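PDB 1NTH: monomethylamine methyltransferase mtmB1 from Methanosarcina barkeri, which catalyses the transfer of the methyl group of monomethylamine to the corrinoid cofactor of its partner protein MtmC. Local coordinates for residues A[352-357]-A[402-407]. Numbering follows the deposited sequence.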
loop_
_atom_site.group_PDB
_atom_site.type_symbol
_atom_site.label_atom_id
_atom_site.label_comp_id
_atom_site.label_asym_id
_atom_site.label_seq_id
_atom_site.Cartn_x
_atom_site.Cartn_y
_atom_site.Cartn_z
ATOM N N GLN A 352 -28.995 -27.885 12.757
ATOM C CA GLN A 352 -27.864 -27.237 13.404
ATOM C C GLN A 352 -27.927 -25.719 13.266
ATOM O O GLN A 352 -27.551 -24.997 14.185
ATOM C CB GLN A 352 -26.538 -27.754 12.848
ATOM C CG GLN A 352 -25.365 -27.324 13.707
ATOM C CD GLN A 352 -24.057 -27.941 13.281
ATOM O OE1 GLN A 352 -24.028 -29.033 12.711
ATOM N NE2 GLN A 352 -22.958 -27.253 13.575
ATOM N N SER A 353 -28.401 -25.237 12.121
ATOM C CA SER A 353 -28.513 -23.796 11.916
ATOM C C SER A 353 -29.534 -23.215 12.895
ATOM O O SER A 353 -29.346 -22.124 13.434
ATOM C CB SER A 353 -28.930 -23.496 10.474
ATOM O OG SER A 353 -29.039 -22.097 10.262
ATOM N N ILE A 354 -30.617 -23.948 13.135
ATOM C CA ILE A 354 -31.633 -23.487 14.073
ATOM C C ILE A 354 -31.014 -23.408 15.470
ATOM O O ILE A 354 -31.148 -22.404 16.168
ATOM C CB ILE A 354 -32.843 -24.453 14.106
ATOM C CG1 ILE A 354 -33.601 -24.376 12.780
ATOM C CG2 ILE A 354 -33.751 -24.123 15.289
ATOM C CD1 ILE A 354 -34.654 -25.467 12.606
ATOM N N THR A 355 -30.318 -24.471 15.859
ATOM C CA THR A 355 -29.678 -24.538 17.166
ATOM C C THR A 355 -28.625 -23.448 17.358
ATOM O O THR A 355 -28.626 -22.748 18.373
ATOM C CB THR A 355 -29.004 -25.908 17.374
ATOM O OG1 THR A 355 -29.978 -26.947 17.204
ATOM C CG2 THR A 355 -28.394 -26.004 18.768
ATOM N N ASP A 356 -27.731 -23.308 16.383
ATOM C CA ASP A 356 -26.668 -22.310 16.462
ATOM C C ASP A 356 -27.192 -20.877 16.485
ATOM O O ASP A 356 -26.719 -20.042 17.255
ATOM C CB ASP A 356 -25.695 -22.470 15.290
ATOM C CG ASP A 356 -24.880 -23.748 15.377
ATOM O OD1 ASP A 356 -24.736 -24.287 16.499
ATOM O OD2 ASP A 356 -24.371 -24.200 14.329
ATOM N N THR A 357 -28.166 -20.591 15.631
ATOM C CA THR A 357 -28.739 -19.253 15.570
ATOM C C THR A 357 -29.442 -18.889 16.876
ATOM O O THR A 357 -29.181 -17.838 17.465
ATOM C CB THR A 357 -29.738 -19.142 14.399
ATOM O OG1 THR A 357 -29.054 -19.403 13.167
ATOM C CG2 THR A 357 -30.359 -17.753 14.348
ATOM N N ASN A 402 -37.078 -24.978 20.767
ATOM C CA ASN A 402 -36.864 -26.300 21.347
ATOM C C ASN A 402 -37.889 -27.310 20.841
ATOM O O ASN A 402 -37.566 -28.480 20.631
ATOM C CB ASN A 402 -36.896 -26.230 22.877
ATOM C CG ASN A 402 -35.568 -25.789 23.464
ATOM O OD1 ASN A 402 -34.518 -26.337 23.126
ATOM N ND2 ASN A 402 -35.607 -24.805 24.353
ATOM N N VAL A 403 -39.123 -26.857 20.633
ATOM C CA VAL A 403 -40.170 -27.741 20.132
ATOM C C VAL A 403 -39.880 -28.123 18.683
ATOM O O VAL A 403 -39.982 -29.291 18.307
ATOM C CB VAL A 403 -41.557 -27.068 20.214
ATOM C CG1 VAL A 403 -42.593 -27.903 19.468
ATOM C CG2 VAL A 403 -41.964 -26.909 21.673
ATOM N N ILE A 404 -39.513 -27.136 17.872
ATOM C CA ILE A 404 -39.204 -27.383 16.469
ATOM C C ILE A 404 -38.023 -28.342 16.320
ATOM O O ILE A 404 -38.056 -29.258 15.495
ATOM C CB ILE A 404 -38.879 -26.059 15.732
ATOM C CG1 ILE A 404 -40.142 -25.199 15.636
ATOM C CG2 ILE A 404 -38.325 -26.353 14.343
ATOM C CD1 ILE A 404 -39.924 -23.840 14.989
ATOM N N LEU A 405 -36.985 -28.139 17.126
ATOM C CA LEU A 405 -35.802 -28.994 17.061
ATOM C C LEU A 405 -36.112 -30.442 17.408
ATOM O O LEU A 405 -35.609 -31.362 16.762
ATOM C CB LEU A 405 -34.704 -28.459 17.986
ATOM C CG LEU A 405 -33.972 -27.225 17.451
ATOM C CD1 LEU A 405 -33.050 -26.668 18.523
ATOM C CD2 LEU A 405 -33.190 -27.603 16.196
ATOM N N ASP A 406 -36.936 -30.649 18.427
ATOM C CA ASP A 406 -37.285 -32.007 18.819
ATOM C C ASP A 406 -37.979 -32.727 17.667
ATOM O O ASP A 406 -37.696 -33.894 17.394
ATOM C CB ASP A 406 -38.194 -31.992 20.050
ATOM C CG ASP A 406 -38.603 -33.387 20.488
ATOM O OD1 ASP A 406 -37.709 -34.235 20.698
ATOM O OD2 ASP A 406 -39.819 -33.635 20.621
ATOM N N LYS A 407 -38.878 -32.026 16.984
ATOM C CA LYS A 407 -39.602 -32.613 15.860
ATOM C C LYS A 407 -38.703 -32.837 14.650
ATOM O O LYS A 407 -38.804 -33.860 13.970
ATOM C CB LYS A 407 -40.768 -31.714 15.444
ATOM C CG LYS A 407 -41.846 -31.537 16.496
ATOM C CD LYS A 407 -42.945 -30.625 15.977
ATOM C CE LYS A 407 -44.031 -30.408 17.019
ATOM N NZ LYS A 407 -45.089 -29.484 16.517
#
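Ile354 and Leu405 mark the point where helices 343-359 and 398-410 run side by side in nearly opposite directions, their local axes at 156° and 10.3 Å apart. In this TIM-barrel protein, helix 343-359 lies between the parallel barrel strands 330-333 and 363-366 in the chain, and helix 398-410 packs on it farther out. Ser353 and Thr357 meet Leu364 of strand 363-366, whereas Ile354 turns to the outer helix.

No hydrogen bond joins the two segments; the contact is buried and mostly apolar, with one threonine hydroxyl taking part. Leu405 reaches inward, and it and Ile354 run alongside one another, pointing opposite ways. A chi1 of -69° sets CG1 of Ile354 beside the backbone N and leaves CG2 anti to it; this methyl meets Leu405 CD2 at 3.6 Å, and the CG1 branch leaves in another direction, bringing Ile354 CD1 to 4.2 Å from Ile404 CG2. Those two isoleucine side chains lie roughly perpendicular. Ile354 also touches Val401 and Leu408 of the outer helix, and Val389 and Thr393 of helix 380-393, so one side chain links three helices.

The fork of Leu405 straddles a hydroxyl whose polar need is met within its own helix: Thr355 OG1 hydrogen-bonds with Ala351 O, while Leu405 CD1 and Leu405 CD2 each lie 3.4 Å from Thr355 OG1.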